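Local structure of 3,6-diketocamphane 1,6-monooxygenase (Pseudomonas putida, 4UWM) at residues M1-G6 / G339-L344; I8-M13 / Q345-D350; K219-F224 / R252-H257; E274-Y279 / H349-D354. The protein catalyses the FMNH2-dependent Baeyer-Villiger oxidation of (1S,4S)-bornane-2,5-dione to (1S,4S)-5-oxo-1,2-campholide, a step in the breakdown of (-)-camphor. All blocks are in the same frame, centred on the assembly; numbering follows the deposited sequence. Where two conformers were deposited one is given.

How the contacts relate
Contacts 1 and 2 follow one another along the same strand pair, 4-9 with 343-347, with centres about 18 Å apart; G6 O lies 2.7 Å from V346 N where they meet. Contact 3 pairs strand 219-223 with strand 254-261, which flanks 343-347 on its other edge, so T343 O lies 3.0 Å from V255 N and Q345 N 2.8 Å from V255 O. Contact 2 reaches the flavin through H10 and I8, and contact 3 touches it with I223. Contact 4 takes over H349 and D350 from contact 2, its centre about 10 Å away, and ties the loop beyond the strand to helix 276-291.

Contact 1. Residues M1-G6 / G339-L344; sequences MAMETG and GGWGTL
The side chains of M3 and W341 meet at a slant, the sulfur beside the indole: M3 SD is 3.2 Å from W341 NE1 and 4.1 Å from the centroid of the five-membered ring, 57° off its normal, an oblique Met-aromatic contact. M3 CG, anti to the backbone N, passes 3.5 Å from G342 O on the way, and the bend at chi3 (67°) turns the methyl to L344, with M3 CE 3.7 Å from L344 CB. Buried here, W341 NE1 and W341 O have no hydrogen-bonding partner in the model. Beneath these side chains the first and last strands of the TIM-barrel sheet, 4-9 and 343-347, run parallel and close the barrel. Three backbone hydrogen bonds form the ladder, E4 N to G342 O, L344 N to E4 O and G6 N to L344 O, each 2.8 to 2.9 Å. E4 and T343 share one face of the sheet; E4 CB passes T343 OG1 while the carboxylate turns off from 339-344, and T343 CG2 rests 3.6 Å from G6 N. T5 and L344 take the other face, where both meet I365 of helix 356-369. The indole of W341 also packs edge-to-face with F335 of helix 324-338 and meets H257.

Contact 2. Residues I8-M13 / Q345-D350; sequences IFHPYM and QVEAHD. With FMN (flavin mononucleotide), chain C.
Q345 CG packs 3.8 Å from I8 CB, and then V346 O accepts a hydrogen bond from I8 N at 2.8 Å. E347 lies alongside I8, and its bend at chi2 (-78°) brings the carboxylate to H10: H10 ND1 donates to the syn lone pair of E347 OE1 at 2.7 Å. That bond is bent (130° at the hydrogen), although imidazole and carboxylate are nearly coplanar. H10 NE2 donates to FMN N5 at 2.8 Å, so second-shell E347 probably orients the imidazole toward the flavin. In one of its two conformers S256 OG is hydrogen-bonded to E347 OE2, and a water joins that oxygen to Y12 OH, which lies over the centre of one H10 face. A348 N returns a bond to I8 O, while A348 CB touches the edge of the F9 ring, 3.6 Å from F9 CD1. The ring planes of H349 and Y12 are near-parallel (17°) but slid apart, barely overlapping. D350 CB reaches Y12 O at 3.4 Å; the M13 side chain crosses D350 at about a right angle, its CE against the carboxylate, which salt-bridges R17. Strand 40-43 borders 8-9 and strand 254-261 borders Q345; helix 19-35 covers F9 and M13, helix 276-291 Y12 and H349.

Contact 3. Residues K219-F224 / R252-H257; sequences KPVSIF and RHAVSH
F224 lays its CB over the face of the H257 imidazole, 3.9 Å from the centroid, a CH-pi contact. H257 CE1 in turn sits over one face of the phenyl ring, 3.3 Å from F224 CG, with the two planes inclined at 32°. Farther back on the same side, S222 OG and H253 NE2 share a hydrogen bond of 2.8 Å in the imidazole plane; either may be the donor, and H233 ND1 is a second partner of the hydroxyl. V255 CG2 lies over the centre of one H253 face, while P220 CG is 3.8 Å from H253 CD2. On the other face I223 touches FMN. At the start of the pair K219 runs extended and turns at chi4 (70°), which carries NZ to R252 O at 2.7 Å. Between the side chains runs a parallel ladder: A254 N to P220 O, S222 N to A254 O at 2.8 Å, S256 N to S222 O, and F224 N to S256 O. These strands are the two arms of the TIM-barrel beta-alpha-beta unit 219-223, 227-244, 254-261. Helix 227-244 covers the P220, F224 and V255 side through Y237 and L230, strand 198-202 lies beyond 219-223, and strand 343-347 beyond 254-261.

Contact 4. Residues E274-Y279 / H349-D354; sequences EGPIGY and HDYYDD
P276 and I277 pack against Y351 and H349 in a largely apolar contact, with no direct hydrogen bond across it, between the first turn of helix 276-291 and the loop that leaves barrel strand 343-347. Its centre is a CH-pi contact: P276 CG stands over the middle of the Y351 ring, 3.5 Å from the centroid and only 7° off the normal, the two side chains crossing at about a right angle. P276 CD reaches Y351 CZ at 3.6 Å, and P276 CB lies 3.4 Å from D350 O. I277, with CG1 anti to the carbonyl carbon (chi1 -57°), sends that branch across H349, where I277 CG1 is 3.7 Å from H349 CG, while the same atom stays at the edge of the Y351 ring. D350 forms the centre of an inverse gamma turn, with a weak bond from Y351 N to H349 O. W358 stacks on the Y351 ring, and F260 touches both Y351 and I277. G275 is the N-cap residue, and its O accepts Y279 N at 3.0 Å. One water bridges the two segments, accepting from I277 N at 3.0 Å and hydrogen-bonded to Y351 OH at 2.5 Å, in a direction that is not settled. It thus supplies an acceptor for a first-turn N-H, and the positive end of the helix dipole may polarise the water.

Contact 1. Residues M1-G6 / G339-L344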
# COMPACT_ATOMS: atom_id res chain seq x y z
N MET A 1 -6.47 9.07 -33.18
CA MET A 1 -7.44 7.95 -32.96
C MET A 1 -8.64 8.42 -32.13
O MET A 1 -8.94 9.62 -32.08
CB MET A 1 -6.74 6.75 -32.30
CG MET A 1 -5.48 6.25 -33.01
SD MET A 1 -5.76 5.43 -34.60
CE MET A 1 -4.09 4.93 -35.03
N ALA A 2 -9.32 7.48 -31.49
CA ALA A 2 -10.51 7.78 -30.69
C ALA A 2 -10.16 8.37 -29.32
O ALA A 2 -9.08 8.13 -28.78
CB ALA A 2 -11.38 6.53 -30.54
N MET A 3 -11.07 9.18 -28.79
CA MET A 3 -11.03 9.63 -27.40
C MET A 3 -11.18 8.39 -26.51
O MET A 3 -12.02 7.52 -26.80
CB MET A 3 -12.17 10.61 -27.12
CG MET A 3 -12.20 11.21 -25.72
SD MET A 3 -13.79 11.93 -25.28
CE MET A 3 -14.82 10.47 -25.24
N GLU A 4 -10.35 8.29 -25.47
CA GLU A 4 -10.41 7.13 -24.56
C GLU A 4 -11.44 7.36 -23.46
O GLU A 4 -11.78 8.52 -23.16
CB GLU A 4 -9.04 6.85 -23.94
CG GLU A 4 -7.97 6.38 -24.91
CD GLU A 4 -8.17 4.96 -25.43
OE1 GLU A 4 -9.07 4.24 -24.95
OE2 GLU A 4 -7.42 4.54 -26.33
N THR A 5 -11.94 6.27 -22.87
CA THR A 5 -12.76 6.34 -21.66
C THR A 5 -11.87 6.04 -20.43
O THR A 5 -11.08 5.10 -20.45
CB THR A 5 -13.96 5.36 -21.70
OG1 THR A 5 -14.72 5.59 -22.89
CG2 THR A 5 -14.91 5.59 -20.50
N GLY A 6 -12.01 6.87 -19.39
CA GLY A 6 -11.35 6.64 -18.10
C GLY A 6 -12.33 6.66 -16.95
O GLY A 6 -13.48 7.10 -17.10
N GLY A 339 -11.92 22.36 -28.62
CA GLY A 339 -10.83 21.62 -29.27
C GLY A 339 -10.78 20.16 -28.83
O GLY A 339 -10.20 19.32 -29.52
N GLY A 340 -11.38 19.87 -27.68
CA GLY A 340 -11.45 18.49 -27.17
C GLY A 340 -10.35 18.09 -26.19
O GLY A 340 -9.63 18.93 -25.65
N TRP A 341 -10.24 16.78 -25.97
CA TRP A 341 -9.31 16.20 -25.00
C TRP A 341 -9.10 14.74 -25.36
O TRP A 341 -9.85 14.19 -26.16
CB TRP A 341 -9.88 16.30 -23.57
CG TRP A 341 -11.27 15.70 -23.44
CD1 TRP A 341 -11.59 14.37 -23.33
CD2 TRP A 341 -12.52 16.41 -23.44
NE1 TRP A 341 -12.95 14.21 -23.26
CE2 TRP A 341 -13.55 15.45 -23.31
CE3 TRP A 341 -12.87 17.76 -23.53
CZ2 TRP A 341 -14.90 15.79 -23.28
CZ3 TRP A 341 -14.22 18.11 -23.49
CH2 TRP A 341 -15.21 17.13 -23.37
N GLY A 342 -8.10 14.11 -24.75
CA GLY A 342 -7.81 12.72 -25.04
C GLY A 342 -8.59 11.67 -24.26
O GLY A 342 -8.85 10.59 -24.78
N THR A 343 -8.91 11.96 -22.99
CA THR A 343 -9.61 10.97 -22.14
C THR A 343 -10.79 11.60 -21.44
O THR A 343 -10.66 12.65 -20.78
CB THR A 343 -8.68 10.30 -21.08
OG1 THR A 343 -7.60 9.63 -21.73
CG2 THR A 343 -9.45 9.26 -20.26
N LEU A 344 -11.94 10.95 -21.57
CA LEU A 344 -13.12 11.36 -20.83
C LEU A 344 -13.09 10.60 -19.51
O LEU A 344 -13.29 9.37 -19.48
CB LEU A 344 -14.40 11.02 -21.60
CG LEU A 344 -15.70 11.29 -20.84
CD1 LEU A 344 -15.99 12.77 -20.81
CD2 LEU A 344 -16.86 10.51 -21.44

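Contact 2. Residues I8-M13 / Q345-D350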
# COMPACT_ATOMS: atom_id res chain seq x y z
N ILE A 8 -12.58 7.85 -12.83
CA ILE A 8 -11.98 8.46 -11.66
C ILE A 8 -12.77 8.08 -10.40
O ILE A 8 -13.98 8.26 -10.33
CB ILE A 8 -11.67 9.98 -11.80
CG1 ILE A 8 -10.93 10.49 -10.53
CG2 ILE A 8 -12.91 10.81 -12.10
CD1 ILE A 8 -10.21 11.80 -10.70
N PHE A 9 -12.06 7.51 -9.43
CA PHE A 9 -12.63 6.94 -8.21
C PHE A 9 -12.11 7.79 -7.05
O PHE A 9 -11.04 7.52 -6.47
CB PHE A 9 -12.15 5.50 -8.10
CG PHE A 9 -12.95 4.64 -7.16
CD1 PHE A 9 -14.25 4.25 -7.46
CD2 PHE A 9 -12.35 4.13 -6.01
CE1 PHE A 9 -14.96 3.41 -6.59
CE2 PHE A 9 -13.03 3.31 -5.14
CZ PHE A 9 -14.35 2.95 -5.42
N HIS A 10 -12.88 8.82 -6.72
CA HIS A 10 -12.49 9.74 -5.65
C HIS A 10 -12.22 9.17 -4.26
O HIS A 10 -11.25 9.60 -3.62
CB HIS A 10 -13.37 10.99 -5.59
CG HIS A 10 -12.90 12.05 -6.52
ND1 HIS A 10 -13.42 12.22 -7.78
CD2 HIS A 10 -11.91 12.96 -6.40
CE1 HIS A 10 -12.79 13.20 -8.39
NE2 HIS A 10 -11.87 13.67 -7.57
N PRO A 11 -13.07 8.29 -3.74
CA PRO A 11 -14.38 7.95 -4.29
C PRO A 11 -15.43 8.92 -3.74
O PRO A 11 -15.08 9.90 -3.07
CB PRO A 11 -14.62 6.56 -3.73
CG PRO A 11 -13.99 6.63 -2.38
CD PRO A 11 -12.73 7.46 -2.57
N TYR A 12 -16.71 8.67 -4.03
CA TYR A 12 -17.79 9.34 -3.31
C TYR A 12 -18.69 8.27 -2.70
O TYR A 12 -19.71 7.88 -3.29
CB TYR A 12 -18.61 10.27 -4.24
CG TYR A 12 -17.83 11.47 -4.74
CD1 TYR A 12 -17.45 12.49 -3.86
CD2 TYR A 12 -17.47 11.60 -6.08
CE1 TYR A 12 -16.73 13.59 -4.30
CE2 TYR A 12 -16.74 12.70 -6.53
CZ TYR A 12 -16.39 13.69 -5.63
OH TYR A 12 -15.67 14.81 -6.02
N MET A 13 -18.29 7.78 -1.54
CA MET A 13 -18.99 6.70 -0.85
C MET A 13 -19.96 7.33 0.14
O MET A 13 -19.56 8.22 0.91
CB MET A 13 -18.03 5.79 -0.07
CG MET A 13 -16.98 5.03 -0.88
SD MET A 13 -17.65 3.98 -2.20
CE MET A 13 -18.46 2.69 -1.29
N GLN A 345 -12.82 11.32 -18.43
CA GLN A 345 -12.59 10.67 -17.15
C GLN A 345 -13.90 10.65 -16.39
O GLN A 345 -14.31 11.65 -15.83
CB GLN A 345 -11.46 11.37 -16.35
CG GLN A 345 -10.64 10.43 -15.47
CD GLN A 345 -9.63 9.58 -16.25
OE1 GLN A 345 -8.95 10.08 -17.16
NE2 GLN A 345 -9.50 8.31 -15.88
N VAL A 346 -14.54 9.49 -16.38
CA VAL A 346 -15.87 9.37 -15.78
C VAL A 346 -15.84 9.23 -14.25
O VAL A 346 -15.19 8.33 -13.72
CB VAL A 346 -16.64 8.18 -16.40
CG1 VAL A 346 -18.03 8.07 -15.79
CG2 VAL A 346 -16.70 8.36 -17.91
N GLU A 347 -16.55 10.12 -13.56
CA GLU A 347 -16.61 10.11 -12.10
C GLU A 347 -17.41 8.91 -11.60
O GLU A 347 -18.58 8.74 -11.96
CB GLU A 347 -17.25 11.39 -11.57
CG GLU A 347 -16.42 12.66 -11.72
CD GLU A 347 -15.31 12.81 -10.67
OE1 GLU A 347 -15.20 11.97 -9.73
OE2 GLU A 347 -14.52 13.78 -10.81
N ALA A 348 -16.79 8.09 -10.75
CA ALA A 348 -17.46 6.91 -10.21
C ALA A 348 -18.29 7.30 -9.00
O ALA A 348 -17.85 8.08 -8.14
CB ALA A 348 -16.46 5.82 -9.85
N HIS A 349 -19.53 6.80 -8.95
CA HIS A 349 -20.38 7.06 -7.79
C HIS A 349 -20.75 5.80 -7.02
O HIS A 349 -20.45 4.70 -7.46
CB HIS A 349 -21.60 7.88 -8.21
CG HIS A 349 -21.31 9.34 -8.27
ND1 HIS A 349 -21.40 10.16 -7.16
CD2 HIS A 349 -20.83 10.11 -9.27
CE1 HIS A 349 -21.04 11.38 -7.50
NE2 HIS A 349 -20.71 11.38 -8.77
N ASP A 350 -21.39 5.95 -5.87
CA ASP A 350 -21.63 4.82 -4.99
C ASP A 350 -22.81 3.96 -5.48
O ASP A 350 -23.94 4.12 -4.99
CB ASP A 350 -21.85 5.28 -3.55
CG ASP A 350 -21.89 4.12 -2.56
OD1 ASP A 350 -21.99 2.97 -2.98
OD2 ASP A 350 -21.83 4.39 -1.36
N1 FMN C . -7.10 17.03 -6.94
C2 FMN C . -6.53 15.83 -7.25
O2 FMN C . -5.29 15.70 -7.16
N3 FMN C . -7.24 14.77 -7.67
C4 FMN C . -8.57 14.82 -7.81
O4 FMN C . -9.19 13.81 -8.20
C4A FMN C . -9.29 16.09 -7.48
N5 FMN C . -10.63 16.21 -7.59
C5A FMN C . -11.26 17.37 -7.29
C6 FMN C . -12.65 17.47 -7.41
C7 FMN C . -13.32 18.65 -7.11
C7M FMN C . -14.82 18.73 -7.25
C8 FMN C . -12.53 19.83 -6.65
C8M FMN C . -13.19 21.14 -6.30
C9 FMN C . -11.14 19.74 -6.52
C9A FMN C . -10.47 18.56 -6.82
N10 FMN C . -9.06 18.47 -6.70
C10 FMN C . -8.44 17.23 -7.02
C1' FMN C . -8.27 19.61 -6.23
C2' FMN C . -7.68 20.41 -7.38
O2' FMN C . -7.06 19.50 -8.29
C3' FMN C . -6.64 21.41 -6.88
O3' FMN C . -7.29 22.67 -6.65
C4' FMN C . -5.48 21.55 -7.87
O4' FMN C . -4.58 20.44 -7.74
C5' FMN C . -4.72 22.86 -7.74
O5' FMN C . -5.30 23.73 -8.71
P FMN C . -4.64 25.11 -9.18
O1P FMN C . -3.15 24.90 -9.24
O2P FMN C . -5.28 25.25 -10.53
O3P FMN C . -5.09 26.08 -8.14
O HOH W 1 -15.47 9.13 -7.76
O HOH W 2 -21.77 8.60 -4.72
O HOH W 3 -17.89 6.39 -5.30
O HOH W 4 -14.77 15.81 -8.71

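Contact 3. Residues K219-F224 / R252-H257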
# COMPACT_ATOMS: atom_id res chain seq x y z
N LYS A 219 1.32 15.21 -17.72
CA LYS A 219 -0.04 15.01 -18.22
C LYS A 219 -1.00 15.94 -17.48
O LYS A 219 -1.04 15.92 -16.25
CB LYS A 219 -0.41 13.53 -18.04
CG LYS A 219 -1.86 13.16 -18.32
CD LYS A 219 -2.08 11.67 -18.08
CE LYS A 219 -3.51 11.25 -18.36
NZ LYS A 219 -3.81 11.30 -19.83
N PRO A 220 -1.76 16.78 -18.22
CA PRO A 220 -2.71 17.65 -17.52
C PRO A 220 -4.07 16.94 -17.27
O PRO A 220 -4.57 16.22 -18.13
CB PRO A 220 -2.86 18.83 -18.50
CG PRO A 220 -2.73 18.17 -19.85
CD PRO A 220 -1.72 17.06 -19.67
N VAL A 221 -4.65 17.15 -16.10
CA VAL A 221 -5.96 16.58 -15.75
C VAL A 221 -6.81 17.75 -15.28
O VAL A 221 -6.43 18.48 -14.38
CB VAL A 221 -5.86 15.49 -14.62
CG1 VAL A 221 -7.22 14.84 -14.38
CG2 VAL A 221 -4.84 14.42 -14.98
N SER A 222 -7.97 17.94 -15.90
CA SER A 222 -8.86 19.03 -15.53
C SER A 222 -10.20 18.47 -15.06
O SER A 222 -10.68 17.47 -15.58
CB SER A 222 -9.12 19.95 -16.74
OG SER A 222 -7.92 20.51 -17.27
N ILE A 223 -10.77 19.11 -14.05
CA ILE A 223 -12.14 18.83 -13.64
C ILE A 223 -13.04 19.81 -14.41
O ILE A 223 -12.85 21.02 -14.33
CB ILE A 223 -12.36 19.02 -12.12
CG1 ILE A 223 -11.24 18.35 -11.29
CG2 ILE A 223 -13.74 18.54 -11.71
CD1 ILE A 223 -11.19 16.83 -11.32
N PHE A 224 -14.00 19.29 -15.17
CA PHE A 224 -14.82 20.19 -16.00
C PHE A 224 -15.62 21.14 -15.15
O PHE A 224 -16.40 20.71 -14.29
CB PHE A 224 -15.75 19.46 -16.96
CG PHE A 224 -16.53 20.39 -17.86
CD1 PHE A 224 -15.88 21.12 -18.86
CD2 PHE A 224 -17.90 20.55 -17.70
CE1 PHE A 224 -16.59 21.97 -19.69
CE2 PHE A 224 -18.61 21.41 -18.52
CZ PHE A 224 -17.96 22.12 -19.52
N ARG A 252 -3.23 13.78 -24.49
CA ARG A 252 -2.78 13.48 -23.13
C ARG A 252 -3.67 14.17 -22.09
O ARG A 252 -3.67 13.79 -20.91
CB ARG A 252 -1.31 13.90 -22.95
CG ARG A 252 -0.32 13.14 -23.83
CD ARG A 252 1.12 13.58 -23.55
NE ARG A 252 1.56 13.30 -22.17
CZ ARG A 252 2.47 14.01 -21.50
NH1 ARG A 252 3.06 15.06 -22.07
NH2 ARG A 252 2.81 13.67 -20.25
N HIS A 253 -4.42 15.18 -22.52
CA HIS A 253 -5.34 15.90 -21.64
C HIS A 253 -6.49 14.99 -21.21
O HIS A 253 -7.15 14.38 -22.05
CB HIS A 253 -5.86 17.16 -22.33
CG HIS A 253 -6.47 18.16 -21.40
ND1 HIS A 253 -7.11 19.29 -21.84
CD2 HIS A 253 -6.54 18.19 -20.04
CE1 HIS A 253 -7.54 19.99 -20.80
NE2 HIS A 253 -7.20 19.34 -19.70
N ALA A 254 -6.68 14.87 -19.89
CA ALA A 254 -7.81 14.12 -19.34
C ALA A 254 -8.76 15.08 -18.66
O ALA A 254 -8.34 15.98 -17.93
CB ALA A 254 -7.32 13.04 -18.36
N VAL A 255 -10.05 14.91 -18.93
CA VAL A 255 -11.06 15.83 -18.42
C VAL A 255 -12.14 15.02 -17.72
O VAL A 255 -12.73 14.12 -18.32
CB VAL A 255 -11.70 16.70 -19.53
CG1 VAL A 255 -12.71 17.68 -18.92
CG2 VAL A 255 -10.63 17.48 -20.28
N SER A 256 -12.39 15.36 -16.46
CA SER A 256 -13.35 14.66 -15.62
C SER A 256 -14.76 15.26 -15.77
O SER A 256 -14.92 16.48 -15.65
CB SER A 256 -12.89 14.70 -14.16
OG SER A 256 -13.90 14.24 -13.28
N HIS A 257 -15.74 14.41 -16.01
CA HIS A 257 -17.13 14.79 -16.20
C HIS A 257 -18.00 13.83 -15.40
O HIS A 257 -17.63 12.66 -15.22
CB HIS A 257 -17.56 14.64 -17.67
CG HIS A 257 -17.00 15.68 -18.59
ND1 HIS A 257 -17.61 16.91 -18.78
CD2 HIS A 257 -15.92 15.67 -19.40
CE1 HIS A 257 -16.91 17.61 -19.66
NE2 HIS A 257 -15.88 16.87 -20.06

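Contact 4. Residues E274-Y279 / H349-D354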
# COMPACT_ATOMS: atom_id res chain seq x y z
N GLU A 274 -32.77 10.26 -9.63
CA GLU A 274 -33.30 9.41 -8.56
C GLU A 274 -32.28 8.46 -7.96
O GLU A 274 -32.58 7.79 -6.97
CB GLU A 274 -34.54 8.64 -9.06
CG GLU A 274 -35.78 9.51 -9.25
CD GLU A 274 -36.99 8.76 -9.81
OE1 GLU A 274 -37.00 7.51 -9.82
OE2 GLU A 274 -37.95 9.43 -10.24
N GLY A 275 -31.07 8.39 -8.53
CA GLY A 275 -30.06 7.45 -8.06
C GLY A 275 -28.89 8.03 -7.25
O GLY A 275 -28.98 9.15 -6.76
N PRO A 276 -27.81 7.24 -7.08
CA PRO A 276 -26.60 7.61 -6.33
C PRO A 276 -26.00 8.97 -6.71
O PRO A 276 -25.59 9.71 -5.83
CB PRO A 276 -25.62 6.50 -6.71
CG PRO A 276 -26.49 5.30 -6.88
CD PRO A 276 -27.77 5.82 -7.51
N ILE A 277 -25.96 9.29 -8.00
CA ILE A 277 -25.40 10.56 -8.49
C ILE A 277 -26.21 11.76 -7.97
O ILE A 277 -25.66 12.64 -7.31
CB ILE A 277 -25.24 10.57 -10.03
CG1 ILE A 277 -24.35 9.41 -10.46
CG2 ILE A 277 -24.72 11.91 -10.54
CD1 ILE A 277 -24.39 9.07 -11.94
N GLY A 278 -27.52 11.76 -8.22
CA GLY A 278 -28.37 12.83 -7.71
C GLY A 278 -28.32 12.94 -6.21
O GLY A 278 -28.34 14.05 -5.68
N TYR A 279 -28.24 11.80 -5.52
CA TYR A 279 -28.13 11.79 -4.05
C TYR A 279 -26.86 12.51 -3.54
O TYR A 279 -26.92 13.34 -2.62
CB TYR A 279 -28.18 10.35 -3.50
CG TYR A 279 -28.09 10.31 -1.99
CD1 TYR A 279 -29.20 10.63 -1.19
CD2 TYR A 279 -26.88 10.02 -1.35
CE1 TYR A 279 -29.10 10.63 0.19
CE2 TYR A 279 -26.78 10.02 0.02
CZ TYR A 279 -27.90 10.32 0.79
OH TYR A 279 -27.80 10.32 2.16
N HIS A 349 -19.53 6.80 -8.95
CA HIS A 349 -20.38 7.06 -7.79
C HIS A 349 -20.75 5.80 -7.02
O HIS A 349 -20.45 4.70 -7.46
CB HIS A 349 -21.60 7.88 -8.21
CG HIS A 349 -21.31 9.34 -8.27
ND1 HIS A 349 -21.40 10.16 -7.16
CD2 HIS A 349 -20.83 10.11 -9.27
CE1 HIS A 349 -21.04 11.38 -7.50
NE2 HIS A 349 -20.71 11.38 -8.77
N ASP A 350 -21.39 5.95 -5.87
CA ASP A 350 -21.63 4.82 -4.99
C ASP A 350 -22.81 3.96 -5.48
O ASP A 350 -23.94 4.12 -4.99
CB ASP A 350 -21.85 5.28 -3.55
CG ASP A 350 -21.89 4.12 -2.56
OD1 ASP A 350 -21.99 2.97 -2.98
OD2 ASP A 350 -21.83 4.39 -1.36
N TYR A 351 -22.51 3.06 -6.41
CA TYR A 351 -23.44 2.07 -6.96
C TYR A 351 -23.17 0.67 -6.45
O TYR A 351 -23.62 -0.34 -7.04
CB TYR A 351 -23.34 2.07 -8.48
CG TYR A 351 -24.26 3.04 -9.15
CD1 TYR A 351 -25.60 2.70 -9.41
CD2 TYR A 351 -23.81 4.30 -9.55
CE1 TYR A 351 -26.46 3.59 -10.05
CE2 TYR A 351 -24.66 5.19 -10.18
CZ TYR A 351 -25.97 4.83 -10.44
OH TYR A 351 -26.79 5.73 -11.06
N TYR A 352 -22.46 0.60 -5.33
CA TYR A 352 -22.04 -0.67 -4.77
C TYR A 352 -23.23 -1.61 -4.49
O TYR A 352 -23.11 -2.82 -4.70
CB TYR A 352 -21.28 -0.44 -3.48
CG TYR A 352 -20.73 -1.67 -2.81
CD1 TYR A 352 -19.93 -2.58 -3.50
CD2 TYR A 352 -20.99 -1.92 -1.47
CE1 TYR A 352 -19.39 -3.69 -2.87
CE2 TYR A 352 -20.47 -3.03 -0.84
CZ TYR A 352 -19.65 -3.90 -1.53
OH TYR A 352 -19.12 -4.99 -0.88
N ASP A 353 -24.35 -1.06 -4.01
CA ASP A 353 -25.56 -1.90 -3.70
C ASP A 353 -26.25 -2.50 -4.91
O ASP A 353 -26.84 -3.58 -4.81
CB ASP A 353 -26.59 -1.13 -2.88
CG ASP A 353 -26.15 -0.87 -1.46
OD1 ASP A 353 -25.27 -1.60 -0.96
OD2 ASP A 353 -26.69 0.06 -0.82
N ASP A 354 -26.19 -1.82 -6.04
CA ASP A 354 -26.95 -2.20 -7.19
C ASP A 354 -26.25 -1.66 -8.43
O ASP A 354 -26.66 -0.66 -9.00
CB ASP A 354 -28.38 -1.65 -7.01
CG ASP A 354 -29.33 -2.04 -8.13
OD1 ASP A 354 -29.05 -2.99 -8.90
OD2 ASP A 354 -30.38 -1.37 -8.21
O HOH W 5 -27.51 8.03 -10.29